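Local coordinates for protein succinate dehydrogenase (Membrane anchor subunit) (Mycolicibacterium smegmatis, PDB 7D6V) that serves as the membrane anchor of a succinate dehydrogenase, holding a membrane-embedded iron-sulfur cluster and probably taking part in electron transfer to quinone, at residues Ala43-Tyr48 against Thr250-Asp255; Val196-Val201 against Ala244-Gly249; Asp29-Ala34 against Ser128-Ala133. All coordinates share one frame; numbering follows the deposited sequence.

Contacts 1 and 2 lie with their centres about 12 Å apart and share helix 240-264, which is joined by helix 33-55 in contact 1 and by helix 188-204 in contact 2. They touch one another through Phe45 against Leu248 and Thr250 against Leu198, so three helices pack as one continuous body. Contact 3 stands apart, its centre about 26 Å from that of contact 1, where the turn leading into helix 33-55 meets the loop after helix 115-124. Along the chain, contact 2 is nested within contact 1, whereas contacts 1 and 3 interleave. Helix 33-55 thus connects the helical interior with the side that faces the iron-sulfur subunit.

Contact 1: residues Ala43-Tyr48 against Thr250-Asp255; sequences AAFVIY and TLVLTD. With PEV ((1S)-2-{[(2-aminoethoxy)(hydroxy)phosphoryl]oxy}-1-[(palmitoyloxy)methyl]ethyl stearate), chain I.
Val252 sits between Phe45 and Tyr48 and offers chiefly CG1 to Tyr48 and CG2 to Phe45, a simple example of how a branched residue can serve two rings at once. Helices 33-55 and 240-264 run in roughly the same direction here, the segments crossing at 35° with axes 11.1 Å apart at their closest, and the aromatic side chains span that distance.

The apolar part comes first. With CG1 anti to its backbone N (chi1 171°), Val252 has CG2 beside that N, and the two branches diverge. CG1 lies over one face of the Tyr48 ring in a CH-pi contact, 4.1 Å from the centroid and displaced toward the rim. CG2 comes instead to the edge of the Phe45 ring, near its plane, with CD1 of Phe45 3.7 Å from CG2 of Val252. The CD2-CE2 flank of Phe45 meets lipid: its CE2 is 3.6 Å from C48, the last carbon of one acyl chain of the bound phosphatidylethanolamine.

The polar part lies at the far end of Tyr48. CB of Asp255 reaches the ring edge in plane, and the ring and carboxylate planes stand 83° apart. OH of Tyr48 is 3.2 Å from OD2 of Asp255, but the main partner of that carboxylate oxygen is Arg52, in a salt bridge.

Apolar and polar chemistry are thus separated along the interface. The hydrocarbon end continues into the lipid pocket, while the buried carboxylate is probably stabilised as an anion by the arginine beside it.

Contact 2: residues Val196-Val201 against Ala244-Gly249; sequences VILLWV and AWITLG
Within the membrane-anchor helix bundle, Leu198 and Leu199 of helix 188-204 meet Ile246 and Thr247 of helix 240-264 in an antiparallel helix pair. The segments cross at -152° with axes 9.4 Å apart at closest approach, and Leu199 and Thr247 lie nearest each other along the two backbones. The pair illustrates a general feature of membrane helices: a threonine can turn its methyl to a neighbouring helix while its hydroxyl is used elsewhere.

Thr247 is at the centre. Its OG1 lies between the backbone N and the carbonyl carbon (chi1 56°), turned back to the carbonyls of Phe243 and Ala244 in its own helix, which leaves CG2 directed at the partner helix. That methyl comes against the backbone of Leu198, with CG2 of Thr247 3.3 Å from O of Leu198. CB of the same threonine receives the CD2 branch of Leu199, CD2 to CB being 3.9 Å. Beside it, CD1 of Leu198 touches CG2 of Ile246 at 3.8 Å, branch against branch.

The hydroxyl of Thr247 also receives NH2 of Arg111, which belongs to the pocket of the bound phosphatidylethanolamine; Leu248, the next residue, touches the lipid itself. The Thr247 side chain lies about 9 Å from the iron-sulfur cluster.

The contact across the pair is thus apolar, made by branch methyls against each other, against CB of Thr247 and against a backbone carbonyl, while the hydroxyl of Thr247 is satisfied by Arg111 and by carbonyls of its own helix.

Contact 3: residues Asp29-Ala34 against Ser128-Ala133; sequences DRWWQA and SPTACA
Two residues of the loop 128-133, Thr130 and Ala131, meet Trp31, while those before and after them face elsewhere, a worked case of one short loop serving two interfaces. Ser128 and Pro129 pack on Asn204 and Thr206 of the neighbouring iron-sulfur subunit. Thr130 then turns toward the tryptophan: its CG2, anti to the backbone N (chi1 -51° for OG1), reaches the indole edge near its plane, 4.0 Å from CZ3 of Trp31. The hydroxyl of Thr130 is hydrogen-bonded to OE1 of Gln127 instead.

Ala131 follows: CB of Ala131 is 3.7 Å from CB of Trp31 and 3.9 Å from CE3 of Trp31. The tryptophan is presented by a type I beta turn from Arg30 to Gln33 that leads into helix 33-55, closed by Gln33 N to Arg30 O at 3.3 Å. The turn is bridged by side chains as well, NH2 of Arg30 donating to OE1 of Gln33 over 3.2 Å with the oxygen close to the guanidinium plane. One face of the Trp31 ring is covered by its neighbour, CD1 of Trp32 lying 3.7 Å above the Trp31 ring plane and over its centre.

Cys132 turns back to the other interface and forms a disulfide with Cys208 of the iron-sulfur subunit, tying the loop covalently to that chain. Ala133 packs on Gly68 of that subunit, and its carbonyl accepts a hydrogen bond from Thr25 of its own chain, a residue that Trp31 also touches.

Contact 1: residues Ala43-Tyr48 against Thr250-Asp255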
# COMPACT_ATOMS: atom_id res chain seq x y z
N ALA C 43 16.36 -30.63 21.86
CA ALA C 43 17.03 -31.87 22.22
C ALA C 43 17.40 -31.90 23.70
O ALA C 43 17.21 -32.92 24.37
CB ALA C 43 18.27 -32.07 21.36
N ALA C 44 17.92 -30.78 24.22
CA ALA C 44 18.27 -30.72 25.63
C ALA C 44 17.04 -30.94 26.50
O ALA C 44 17.08 -31.74 27.45
CB ALA C 44 18.93 -29.39 25.95
N PHE C 45 15.94 -30.25 26.19
CA PHE C 45 14.75 -30.43 27.01
C PHE C 45 14.23 -31.86 26.93
O PHE C 45 13.85 -32.43 27.96
CB PHE C 45 13.64 -29.46 26.60
CG PHE C 45 12.37 -29.68 27.36
CD1 PHE C 45 12.23 -29.21 28.66
CD2 PHE C 45 11.32 -30.39 26.80
CE1 PHE C 45 11.07 -29.43 29.37
CE2 PHE C 45 10.16 -30.62 27.51
CZ PHE C 45 10.04 -30.13 28.80
N VAL C 46 14.20 -32.44 25.74
CA VAL C 46 13.66 -33.80 25.60
C VAL C 46 14.52 -34.79 26.37
O VAL C 46 13.99 -35.66 27.08
CB VAL C 46 13.54 -34.18 24.11
CG1 VAL C 46 13.22 -35.65 23.97
CG2 VAL C 46 12.45 -33.35 23.45
N ILE C 47 15.84 -34.67 26.26
CA ILE C 47 16.73 -35.60 26.96
C ILE C 47 16.53 -35.49 28.47
O ILE C 47 16.33 -36.50 29.16
CB ILE C 47 18.19 -35.33 26.57
CG1 ILE C 47 18.45 -35.79 25.13
CG2 ILE C 47 19.14 -36.02 27.52
CD1 ILE C 47 19.69 -35.18 24.51
N TYR C 48 16.56 -34.26 28.99
CA TYR C 48 16.42 -34.08 30.43
C TYR C 48 15.07 -34.58 30.91
O TYR C 48 14.98 -35.28 31.93
CB TYR C 48 16.61 -32.61 30.81
CG TYR C 48 16.48 -32.35 32.29
CD1 TYR C 48 17.56 -32.50 33.14
CD2 TYR C 48 15.26 -31.95 32.84
CE1 TYR C 48 17.44 -32.27 34.50
CE2 TYR C 48 15.14 -31.72 34.19
CZ TYR C 48 16.22 -31.87 35.01
OH TYR C 48 16.10 -31.64 36.36
N THR C 250 11.79 -23.01 33.00
CA THR C 250 11.35 -23.03 34.39
C THR C 250 10.95 -24.43 34.84
O THR C 250 11.16 -24.77 36.01
CB THR C 250 10.19 -22.05 34.60
OG1 THR C 250 9.10 -22.40 33.73
CG2 THR C 250 10.64 -20.64 34.31
N LEU C 251 10.41 -25.25 33.94
CA LEU C 251 10.17 -26.65 34.27
C LEU C 251 11.48 -27.35 34.60
O LEU C 251 11.58 -28.10 35.58
CB LEU C 251 9.46 -27.35 33.12
CG LEU C 251 7.94 -27.26 33.05
CD1 LEU C 251 7.46 -27.58 31.64
CD2 LEU C 251 7.31 -28.20 34.06
N VAL C 252 12.50 -27.12 33.77
CA VAL C 252 13.78 -27.79 34.01
C VAL C 252 14.37 -27.37 35.35
O VAL C 252 14.84 -28.20 36.12
CB VAL C 252 14.76 -27.51 32.84
CG1 VAL C 252 16.14 -28.01 33.19
CG2 VAL C 252 14.26 -28.18 31.58
N LEU C 253 14.35 -26.06 35.65
CA LEU C 253 14.91 -25.61 36.92
C LEU C 253 14.09 -26.08 38.12
O LEU C 253 14.65 -26.39 39.17
CB LEU C 253 15.08 -24.09 36.95
CG LEU C 253 16.29 -23.47 36.23
CD1 LEU C 253 16.22 -23.50 34.72
CD2 LEU C 253 16.48 -22.04 36.72
N THR C 254 12.76 -26.12 37.99
CA THR C 254 11.94 -26.61 39.09
C THR C 254 12.27 -28.07 39.40
O THR C 254 12.49 -28.44 40.56
CB THR C 254 10.46 -26.44 38.75
OG1 THR C 254 10.26 -25.13 38.21
CG2 THR C 254 9.60 -26.59 39.99
N ASP C 255 12.34 -28.91 38.35
CA ASP C 255 12.78 -30.29 38.54
C ASP C 255 14.15 -30.35 39.19
O ASP C 255 14.37 -31.13 40.12
CB ASP C 255 12.80 -31.04 37.21
CG ASP C 255 12.77 -32.54 37.40
OD1 ASP C 255 11.80 -33.20 37.00
OD2 ASP C 255 13.75 -33.09 37.95
C48 PEV I . 8.74 -29.14 24.61
C47 PEV I . 8.54 -30.61 24.27
C46 PEV I . 8.02 -30.77 22.85
C45 PEV I . 9.15 -30.64 21.84
C44 PEV I . 8.92 -31.52 20.62
C43 PEV I . 9.81 -31.11 19.45
C42 PEV I . 10.30 -32.33 18.69
C41 PEV I . 9.54 -32.52 17.39
C40 PEV I . 10.33 -33.34 16.39
C39 PEV I . 9.43 -34.37 15.72
C38 PEV I . 8.60 -33.71 14.63
C37 PEV I . 9.34 -33.70 13.30
C36 PEV I . 8.46 -34.23 12.19
C35 PEV I . 7.82 -33.10 11.40
C34 PEV I . 7.53 -33.53 9.97
C33 PEV I . 6.81 -34.87 9.95
C32 PEV I . 7.07 -35.60 8.64
C31 PEV I . 5.99 -35.30 7.62
O31 PEV I . 5.86 -34.20 7.21
O2 PEV I . 5.15 -36.32 7.18
C2 PEV I . 5.36 -36.64 5.84
C1 PEV I . 4.28 -35.95 5.01
O3P PEV I . 4.78 -34.71 4.60
P PEV I . 4.94 -34.42 2.98
O1P PEV I . 6.22 -35.02 2.47
O2P PEV I . 4.95 -32.93 2.74
O4P PEV I . 3.67 -35.11 2.20
C4 PEV I . 3.87 -36.33 1.55
C5 PEV I . 2.60 -37.17 1.73
N6 PEV I . 2.91 -38.58 1.56
C3 PEV I . 5.28 -38.15 5.66
O3 PEV I . 6.08 -38.73 6.65
C11 PEV I . 5.37 -39.41 7.64
O11 PEV I . 4.71 -40.35 7.35
C12 PEV I . 5.44 -38.95 9.09
C13 PEV I . 5.70 -40.10 10.05
C14 PEV I . 6.26 -39.62 11.39
C15 PEV I . 5.45 -38.47 11.97
C16 PEV I . 4.89 -38.81 13.35
C17 PEV I . 4.94 -37.66 14.35
C18 PEV I . 5.49 -36.36 13.76
C19 PEV I . 4.54 -35.18 13.93
C20 PEV I . 3.17 -35.58 14.49
C21 PEV I . 2.44 -34.39 15.11
C22 PEV I . 1.35 -34.82 16.08
C23 PEV I . -0.03 -34.92 15.45
C24 PEV I . -0.81 -36.10 16.02
C25 PEV I . -1.44 -35.78 17.37
C26 PEV I . -0.95 -36.73 18.47

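Contact 2: residues Val196-Val201 against Ala244-Gly249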
# COMPACT_ATOMS: atom_id res chain seq x y z
N VAL C 196 4.25 -22.42 38.13
CA VAL C 196 2.82 -22.59 37.89
C VAL C 196 2.24 -21.35 37.22
O VAL C 196 1.43 -21.46 36.28
CB VAL C 196 2.11 -22.91 39.22
CG1 VAL C 196 0.61 -22.69 39.09
CG2 VAL C 196 2.39 -24.34 39.62
N ILE C 197 2.63 -20.16 37.68
CA ILE C 197 2.13 -18.93 37.08
C ILE C 197 2.55 -18.83 35.62
O ILE C 197 1.74 -18.49 34.75
CB ILE C 197 2.61 -17.71 37.89
CG1 ILE C 197 1.92 -17.66 39.25
CG2 ILE C 197 2.37 -16.42 37.13
CD1 ILE C 197 2.52 -16.65 40.20
N LEU C 198 3.81 -19.14 35.33
CA LEU C 198 4.28 -19.05 33.95
C LEU C 198 3.62 -20.10 33.06
O LEU C 198 3.35 -19.84 31.88
CB LEU C 198 5.80 -19.17 33.91
CG LEU C 198 6.51 -17.89 34.36
CD1 LEU C 198 8.00 -18.13 34.53
CD2 LEU C 198 6.25 -16.77 33.38
N LEU C 199 3.36 -21.29 33.61
CA LEU C 199 2.63 -22.30 32.86
C LEU C 199 1.22 -21.84 32.54
O LEU C 199 0.71 -22.07 31.44
CB LEU C 199 2.59 -23.61 33.64
CG LEU C 199 3.86 -24.46 33.65
CD1 LEU C 199 3.67 -25.69 34.51
CD2 LEU C 199 4.25 -24.84 32.24
N TRP C 200 0.57 -21.18 33.50
CA TRP C 200 -0.75 -20.62 33.23
C TRP C 200 -0.70 -19.57 32.14
O TRP C 200 -1.58 -19.51 31.28
CB TRP C 200 -1.35 -20.03 34.51
CG TRP C 200 -2.16 -20.99 35.31
CD1 TRP C 200 -1.95 -21.35 36.60
CD2 TRP C 200 -3.32 -21.70 34.88
NE1 TRP C 200 -2.90 -22.25 37.01
CE2 TRP C 200 -3.76 -22.48 35.96
CE3 TRP C 200 -4.04 -21.76 33.68
CZ2 TRP C 200 -4.88 -23.30 35.89
CZ3 TRP C 200 -5.14 -22.58 33.61
CH2 TRP C 200 -5.55 -23.34 34.70
N VAL C 201 0.33 -18.71 32.17
CA VAL C 201 0.47 -17.69 31.13
C VAL C 201 0.62 -18.34 29.76
O VAL C 201 -0.02 -17.93 28.78
CB VAL C 201 1.65 -16.76 31.45
CG1 VAL C 201 1.89 -15.79 30.31
CG2 VAL C 201 1.39 -16.00 32.74
N ALA C 244 6.75 -20.18 25.61
CA ALA C 244 7.06 -21.60 25.45
C ALA C 244 8.46 -21.92 25.94
O ALA C 244 8.66 -22.83 26.76
CB ALA C 244 6.90 -21.99 23.98
N TRP C 245 9.45 -21.16 25.47
CA TRP C 245 10.83 -21.39 25.90
C TRP C 245 11.01 -21.09 27.38
O TRP C 245 11.73 -21.81 28.08
CB TRP C 245 11.78 -20.53 25.06
CG TRP C 245 11.89 -20.98 23.64
CD1 TRP C 245 11.42 -20.34 22.54
CD2 TRP C 245 12.52 -22.18 23.17
NE1 TRP C 245 11.72 -21.06 21.41
CE2 TRP C 245 12.39 -22.20 21.77
CE3 TRP C 245 13.18 -23.24 23.80
CZ2 TRP C 245 12.89 -23.23 20.99
CZ3 TRP C 245 13.68 -24.26 23.02
CH2 TRP C 245 13.53 -24.25 21.63
N ILE C 246 10.35 -20.04 27.87
CA ILE C 246 10.47 -19.69 29.29
C ILE C 246 9.91 -20.81 30.16
O ILE C 246 10.51 -21.16 31.18
CB ILE C 246 9.78 -18.35 29.57
CG1 ILE C 246 10.62 -17.20 29.02
CG2 ILE C 246 9.54 -18.16 31.06
CD1 ILE C 246 10.02 -15.84 29.28
N THR C 247 8.77 -21.38 29.78
CA THR C 247 8.19 -22.45 30.58
C THR C 247 9.01 -23.73 30.50
O THR C 247 9.11 -24.46 31.48
CB THR C 247 6.74 -22.70 30.18
OG1 THR C 247 6.67 -23.00 28.78
CG2 THR C 247 5.88 -21.50 30.50
N LEU C 248 9.62 -24.00 29.34
CA LEU C 248 10.55 -25.12 29.28
C LEU C 248 11.69 -24.94 30.27
O LEU C 248 12.01 -25.85 31.05
CB LEU C 248 11.11 -25.27 27.86
CG LEU C 248 10.18 -25.86 26.80
CD1 LEU C 248 10.98 -26.36 25.61
CD2 LEU C 248 9.33 -26.98 27.38
N GLY C 249 12.29 -23.75 30.28
CA GLY C 249 13.37 -23.48 31.21
C GLY C 249 12.94 -23.60 32.66
O GLY C 249 13.62 -24.22 33.48

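Contact 3: residues Asp29-Ala34 against Ser128-Ala133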
# COMPACT_ATOMS: atom_id res chain seq x y z
N ASP C 29 23.85 -13.86 5.09
CA ASP C 29 23.87 -13.94 6.54
C ASP C 29 23.97 -15.40 6.97
O ASP C 29 24.14 -16.31 6.15
CB ASP C 29 22.62 -13.27 7.11
CG ASP C 29 21.34 -13.83 6.53
OD1 ASP C 29 21.41 -14.59 5.55
OD2 ASP C 29 20.26 -13.51 7.05
N ARG C 30 23.89 -15.65 8.27
CA ARG C 30 23.89 -17.00 8.82
C ARG C 30 22.44 -17.41 9.06
O ARG C 30 21.93 -17.40 10.18
CB ARG C 30 24.71 -17.06 10.11
CG ARG C 30 26.20 -17.21 9.88
CD ARG C 30 26.93 -17.39 11.20
NE ARG C 30 26.45 -16.47 12.22
CZ ARG C 30 26.93 -15.25 12.43
NH1 ARG C 30 27.93 -14.80 11.68
NH2 ARG C 30 26.42 -14.49 13.39
N TRP C 31 21.77 -17.78 7.96
CA TRP C 31 20.36 -18.14 8.03
C TRP C 31 20.13 -19.46 8.75
O TRP C 31 19.00 -19.75 9.15
CB TRP C 31 19.77 -18.20 6.62
CG TRP C 31 20.64 -18.92 5.64
CD1 TRP C 31 21.54 -18.36 4.79
CD2 TRP C 31 20.68 -20.33 5.41
NE1 TRP C 31 22.15 -19.33 4.04
CE2 TRP C 31 21.64 -20.55 4.40
CE3 TRP C 31 20.01 -21.42 5.95
CZ2 TRP C 31 21.94 -21.83 3.92
CZ3 TRP C 31 20.31 -22.68 5.48
CH2 TRP C 31 21.26 -22.88 4.47
N TRP C 32 21.17 -20.26 8.93
CA TRP C 32 21.09 -21.56 9.58
C TRP C 32 21.31 -21.49 11.08
O TRP C 32 21.32 -22.53 11.74
CB TRP C 32 22.12 -22.51 8.96
CG TRP C 32 23.42 -21.83 8.65
CD1 TRP C 32 23.78 -21.26 7.47
CD2 TRP C 32 24.52 -21.64 9.55
NE1 TRP C 32 25.05 -20.74 7.57
CE2 TRP C 32 25.52 -20.96 8.84
CE3 TRP C 32 24.75 -21.99 10.88
CZ2 TRP C 32 26.74 -20.62 9.41
CZ3 TRP C 32 25.96 -21.65 11.45
CH2 TRP C 32 26.94 -20.97 10.72
N GLN C 33 21.48 -20.29 11.64
CA GLN C 33 21.81 -20.16 13.05
C GLN C 33 20.60 -20.46 13.94
O GLN C 33 20.71 -21.18 14.93
CB GLN C 33 22.36 -18.76 13.32
CG GLN C 33 23.36 -18.68 14.45
CD GLN C 33 23.47 -17.29 15.02
OE1 GLN C 33 24.51 -16.64 14.90
NE2 GLN C 33 22.40 -16.82 15.63
N ALA C 34 19.44 -19.89 13.59
CA ALA C 34 18.23 -20.14 14.38
C ALA C 34 17.80 -21.60 14.38
O ALA C 34 17.40 -22.09 15.46
CB ALA C 34 17.10 -19.23 13.88
N SER C 128 11.17 -27.59 6.23
CA SER C 128 10.13 -27.24 5.26
C SER C 128 10.52 -25.92 4.60
O SER C 128 10.85 -25.93 3.42
CB SER C 128 8.76 -27.21 5.92
OG SER C 128 8.26 -28.53 6.09
N PRO C 129 10.51 -24.77 5.26
CA PRO C 129 11.63 -23.86 5.01
C PRO C 129 12.68 -24.01 6.10
O PRO C 129 12.35 -23.89 7.28
CB PRO C 129 10.97 -22.48 5.00
CG PRO C 129 9.80 -22.62 5.86
CD PRO C 129 9.34 -24.05 5.79
N THR C 130 13.93 -24.29 5.73
CA THR C 130 14.99 -24.16 6.72
C THR C 130 15.15 -22.71 7.12
O THR C 130 15.20 -22.37 8.31
CB THR C 130 16.30 -24.73 6.17
OG1 THR C 130 16.08 -26.05 5.66
CG2 THR C 130 17.35 -24.79 7.26
N ALA C 131 15.20 -21.83 6.13
CA ALA C 131 15.10 -20.39 6.30
C ALA C 131 14.12 -19.88 5.25
O ALA C 131 13.60 -20.65 4.44
CB ALA C 131 16.47 -19.71 6.17
N CYS C 132 13.87 -18.57 5.26
CA CYS C 132 12.69 -18.05 4.58
C CYS C 132 12.80 -18.16 3.06
O CYS C 132 11.87 -18.61 2.39
CB CYS C 132 12.43 -16.62 5.02
SG CYS C 132 11.68 -16.64 6.65
N ALA C 133 13.93 -17.75 2.49
CA ALA C 133 14.11 -17.78 1.04
C ALA C 133 15.19 -18.76 0.62
O ALA C 133 15.91 -18.54 -0.36
CB ALA C 133 14.41 -16.38 0.51